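Local coordinates for protein 2-Cys Peroxiredoxin (Plasmodium vivax SaI-1, PDB 2I81) that probably reduces hydrogen peroxide and organic hydroperoxides through a reactive cysteine thiol, as other typical 2-Cys peroxiredoxins do, at residues Glu88-His100 against His118-Lys130. Numbering follows the deposited sequence.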
loop_
_atom_site.group_PDB
_atom_site.type_symbol
_atom_site.label_atom_id
_atom_site.label_comp_id
_atom_site.label_asym_id
_atom_site.label_seq_id
_atom_site.Cartn_x
_atom_site.Cartn_y
_atom_site.Cartn_z
ATOM N N GLU A 88 -1.800 46.056 5.044
ATOM C CA GLU A 88 -0.787 45.766 6.046
ATOM C C GLU A 88 0.441 45.174 5.364
ATOM O O GLU A 88 0.347 44.201 4.610
ATOM C CB GLU A 88 -1.331 44.812 7.117
ATOM C CG GLU A 88 -0.329 44.448 8.219
ATOM C CD GLU A 88 -0.115 45.555 9.247
ATOM O OE1 GLU A 88 -1.001 46.420 9.410
ATOM O OE2 GLU A 88 0.949 45.550 9.903
ATOM N N LEU A 89 1.588 45.784 5.642
ATOM C CA LEU A 89 2.856 45.409 5.038
ATOM C C LEU A 89 3.625 44.492 5.990
ATOM O O LEU A 89 3.963 44.893 7.108
ATOM C CB LEU A 89 3.656 46.680 4.723
ATOM C CG LEU A 89 4.622 46.803 3.534
ATOM C CD1 LEU A 89 6.048 46.466 3.937
ATOM C CD2 LEU A 89 4.187 45.985 2.316
ATOM N N LEU A 90 3.885 43.263 5.549
ATOM C CA LEU A 90 4.570 42.268 6.378
ATOM C C LEU A 90 5.765 41.647 5.658
ATOM O O LEU A 90 5.605 40.981 4.633
ATOM C CB LEU A 90 3.598 41.164 6.824
ATOM C CG LEU A 90 2.332 41.512 7.619
ATOM C CD1 LEU A 90 1.486 40.264 7.828
ATOM C CD2 LEU A 90 2.662 42.159 8.961
ATOM N N GLY A 91 6.960 41.875 6.199
ATOM C CA GLY A 91 8.178 41.250 5.688
ATOM C C GLY A 91 8.408 39.911 6.353
ATOM O O GLY A 91 8.094 39.742 7.531
ATOM N N CYS A 92 8.955 38.956 5.607
ATOM C CA CYS A 92 9.166 37.615 6.143
ATOM C C CYS A 92 10.459 36.982 5.649
ATOM O O CYS A 92 10.730 36.951 4.448
ATOM C CB CYS A 92 7.976 36.710 5.809
ATOM S SG CYS A 92 8.003 35.094 6.615
ATOM N N SER A 93 11.255 36.489 6.592
ATOM C CA SER A 93 12.431 35.692 6.271
ATOM C C SER A 93 12.571 34.530 7.246
ATOM O O SER A 93 11.880 34.469 8.268
ATOM C CB SER A 93 13.701 36.549 6.274
ATOM O OG SER A 93 14.130 36.843 7.590
ATOM N N VAL A 94 13.477 33.614 6.917
ATOM C CA VAL A 94 13.772 32.450 7.748
ATOM C C VAL A 94 14.501 32.831 9.047
ATOM O O VAL A 94 14.483 32.070 10.020
ATOM C CB VAL A 94 14.581 31.391 6.948
ATOM C CG1 VAL A 94 14.986 30.221 7.832
ATOM C CG2 VAL A 94 13.775 30.890 5.753
ATOM N N ASP A 95 15.122 34.011 9.063
ATOM C CA ASP A 95 15.859 34.495 10.235
ATOM C C ASP A 95 14.980 34.601 11.477
ATOM O O ASP A 95 13.763 34.781 11.378
ATOM C CB ASP A 95 16.490 35.859 9.950
ATOM C CG ASP A 95 17.409 35.835 8.749
ATOM O OD1 ASP A 95 18.536 35.305 8.863
ATOM O OD2 ASP A 95 17.003 36.352 7.688
ATOM N N SER A 96 15.610 34.494 12.644
ATOM C CA SER A 96 14.921 34.656 13.920
ATOM C C SER A 96 14.567 36.120 14.168
ATOM O O SER A 96 15.115 37.020 13.526
ATOM C CB SER A 96 15.789 34.130 15.062
ATOM O OG SER A 96 17.010 34.857 15.150
ATOM N N LYS A 97 13.650 36.344 15.106
ATOM C CA LYS A 97 13.237 37.694 15.497
ATOM C C LYS A 97 14.376 38.484 16.149
ATOM O O LYS A 97 14.401 39.714 16.080
ATOM C CB LYS A 97 12.016 37.639 16.425
ATOM C CG LYS A 97 12.248 36.906 17.742
ATOM C CD LYS A 97 10.993 36.860 18.591
ATOM C CE LYS A 97 11.265 36.179 19.922
ATOM N NZ LYS A 97 10.014 35.950 20.695
ATOM N N TYR A 98 15.312 37.773 16.778
ATOM C CA TYR A 98 16.488 38.401 17.378
ATOM C C TYR A 98 17.450 38.908 16.310
ATOM O O TYR A 98 18.102 39.940 16.494
ATOM C CB TYR A 98 17.202 37.437 18.327
ATOM C CG TYR A 98 16.342 36.991 19.485
ATOM C CD1 TYR A 98 15.789 35.712 19.513
ATOM C CD2 TYR A 98 16.066 37.855 20.546
ATOM C CE1 TYR A 98 14.992 35.299 20.575
ATOM C CE2 TYR A 98 15.268 37.452 21.610
ATOM C CZ TYR A 98 14.736 36.173 21.618
ATOM O OH TYR A 98 13.947 35.769 22.669
ATOM N N THR A 99 17.530 38.179 15.200
ATOM C CA THR A 99 18.334 38.596 14.054
ATOM C C THR A 99 17.727 39.832 13.381
ATOM O O THR A 99 18.460 40.705 12.907
ATOM C CB THR A 99 18.531 37.438 13.044
ATOM O OG1 THR A 99 19.182 36.340 13.702
ATOM C CG2 THR A 99 19.392 37.877 11.863
ATOM N N HIS A 100 16.394 39.909 13.356
ATOM C CA HIS A 100 15.698 41.082 12.822
ATOM C C HIS A 100 15.993 42.341 13.626
ATOM O O HIS A 100 16.348 43.375 13.056
ATOM C CB HIS A 100 14.185 40.866 12.789
ATOM C CG HIS A 100 13.729 39.880 11.763
ATOM N ND1 HIS A 100 14.497 39.518 10.678
ATOM C CD2 HIS A 100 12.562 39.203 11.641
ATOM C CE1 HIS A 100 13.833 38.643 9.944
ATOM N NE2 HIS A 100 12.655 38.438 10.504
ATOM N N HIS A 118 7.433 49.103 9.678
ATOM C CA HIS A 118 6.521 47.970 9.494
ATOM C C HIS A 118 7.020 46.677 10.141
ATOM O O HIS A 118 8.196 46.554 10.493
ATOM C CB HIS A 118 6.172 47.762 8.013
ATOM C CG HIS A 118 7.304 47.239 7.187
ATOM N ND1 HIS A 118 8.191 48.066 6.533
ATOM C CD2 HIS A 118 7.690 45.973 6.901
ATOM C CE1 HIS A 118 9.076 47.333 5.882
ATOM N NE2 HIS A 118 8.794 46.059 6.089
ATOM N N THR A 119 6.104 45.723 10.282
ATOM C CA THR A 119 6.343 44.480 11.011
ATOM C C THR A 119 7.191 43.486 10.211
ATOM O O THR A 119 6.996 43.318 9.005
ATOM C CB THR A 119 4.997 43.831 11.419
ATOM O OG1 THR A 119 4.185 44.793 12.105
ATOM C CG2 THR A 119 5.208 42.624 12.320
ATOM N N LEU A 120 8.134 42.840 10.897
ATOM C CA LEU A 120 8.948 41.783 10.299
ATOM C C LEU A 120 8.678 40.435 10.959
ATOM O O LEU A 120 8.837 40.281 12.173
ATOM C CB LEU A 120 10.440 42.127 10.372
ATOM C CG LEU A 120 10.948 43.327 9.564
ATOM C CD1 LEU A 120 12.416 43.573 9.875
ATOM C CD2 LEU A 120 10.743 43.140 8.061
ATOM N N LEU A 121 8.271 39.466 10.143
ATOM C CA LEU A 121 7.933 38.129 10.616
ATOM C C LEU A 121 9.154 37.218 10.629
ATOM O O LEU A 121 10.064 37.368 9.810
ATOM C CB LEU A 121 6.835 37.503 9.746
ATOM C CG LEU A 121 5.512 38.250 9.531
ATOM C CD1 LEU A 121 4.621 37.470 8.571
ATOM C CD2 LEU A 121 4.783 38.504 10.847
ATOM N N SER A 122 9.158 36.277 11.566
ATOM C CA SER A 122 10.208 35.274 11.657
ATOM C C SER A 122 9.645 33.915 11.258
ATOM O O SER A 122 8.808 33.349 11.968
ATOM C CB SER A 122 10.776 35.227 13.080
ATOM O OG SER A 122 11.685 34.151 13.236
ATOM N N ASP A 123 10.092 33.404 10.115
ATOM C CA ASP A 123 9.690 32.077 9.659
ATOM C C ASP A 123 10.740 31.056 10.096
ATOM O O ASP A 123 11.354 30.370 9.271
ATOM C CB ASP A 123 9.493 32.065 8.139
ATOM C CG ASP A 123 8.832 30.789 7.639
ATOM O OD1 ASP A 123 8.957 30.496 6.431
ATOM O OD2 ASP A 123 8.190 30.077 8.443
ATOM N N ILE A 124 10.932 30.969 11.410
ATOM C CA ILE A 124 12.002 30.169 12.009
ATOM C C ILE A 124 11.851 28.662 11.758
ATOM O O ILE A 124 12.843 27.935 11.736
ATOM C CB ILE A 124 12.178 30.500 13.531
ATOM C CG1 ILE A 124 13.490 29.927 14.088
ATOM C CG2 ILE A 124 10.967 30.044 14.353
ATOM C CD1 ILE A 124 14.735 30.713 13.698
ATOM N N THR A 125 10.615 28.208 11.559
ATOM C CA THR A 125 10.337 26.802 11.253
ATOM C C THR A 125 10.392 26.529 9.748
ATOM O O THR A 125 10.436 25.372 9.323
ATOM C CB THR A 125 8.952 26.351 11.788
ATOM O OG1 THR A 125 7.909 27.002 11.043
ATOM C CG2 THR A 125 8.798 26.686 13.269
ATOM N N LYS A 126 10.382 27.606 8.959
ATOM C CA LYS A 126 10.338 27.554 7.487
ATOM C C LYS A 126 8.976 27.138 6.923
ATOM O O LYS A 126 8.824 27.001 5.707
ATOM C CB LYS A 126 11.442 26.655 6.908
ATOM C CG LYS A 126 12.863 27.128 7.155
ATOM C CD LYS A 126 13.854 26.144 6.558
ATOM C CE LYS A 126 15.208 26.237 7.231
ATOM N NZ LYS A 126 15.995 27.419 6.781
ATOM N N SER A 127 7.989 26.952 7.800
ATOM C CA SER A 127 6.676 26.449 7.388
ATOM C C SER A 127 5.873 27.438 6.540
ATOM O O SER A 127 5.102 27.020 5.675
ATOM C CB SER A 127 5.858 25.990 8.599
ATOM O OG SER A 127 5.672 27.048 9.525
ATOM N N ILE A 128 6.054 28.736 6.783
ATOM C CA ILE A 128 5.362 29.768 6.000
ATOM C C ILE A 128 5.865 29.771 4.552
ATOM O O ILE A 128 5.065 29.832 3.615
ATOM C CB ILE A 128 5.492 31.182 6.634
ATOM C CG1 ILE A 128 5.043 31.159 8.099
ATOM C CG2 ILE A 128 4.679 32.210 5.841
ATOM C CD1 ILE A 128 5.552 32.326 8.926
ATOM N N SER A 129 7.184 29.692 4.380
ATOM C CA SER A 129 7.796 29.607 3.052
ATOM C C SER A 129 7.396 28.314 2.345
ATOM O O SER A 129 7.153 28.311 1.136
ATOM C CB SER A 129 9.320 29.699 3.153
ATOM O OG SER A 129 9.718 30.864 3.853
ATOM N N LYS A 130 7.334 27.222 3.111
ATOM C CA LYS A 130 6.898 25.923 2.597
ATOM C C LYS A 130 5.446 25.957 2.130
ATOM O O LYS A 130 5.118 25.403 1.076
ATOM C CB LYS A 130 7.078 24.826 3.653
ATOM C CG LYS A 130 8.499 24.302 3.783
ATOM C CD LYS A 130 8.601 23.236 4.864
ATOM C CE LYS A 130 10.048 22.826 5.102
ATOM N NZ LYS A 130 10.162 21.781 6.157
HETATM O O HOH W 1 1.744 43.623 12.608
HETATM O O HOH W 2 12.242 33.814 15.973
#
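S122 swings OG away from its own N (chi1 173°), which brings the hydroxyl to the D95 carbonyl. OG donates to D95 O over 2.9 Å and also accepts from a water held by K97 N. H100 has CG beside its own N (chi1 -71°), and the ring reaches back from the helix to the strand. Its NE2 donates to L121 O at 2.9 Å. The oxygen lies near the ring plane, but NE2 sits above the carbonyl plane, 53° out of it. ND1 is hydrogen-bonded to D63, so both ring nitrogens are engaged and the ring's rotation is fixed. Strands 87-93 and 119-122 run parallel. G91 N donates to T119 O, L121 N to G91 O (2.6 Å) and D123 N to S93 O. L89 CD1 sits over the centre of the H118 ring, 3.4 Å from its centroid, a CH-pi contact. Y58 and D76 hold that ring's nitrogens. C92 SG packs 3.7 Å from D123 CB. The D123 carboxylate accepts from I128 N, S129 N and S129 OG, at the start of helix 127-131. This is a beta-alpha-beta unit, strand 87-93, helix 97-104, strand 119-122, within the thioredoxin-like fold of peroxiredoxins.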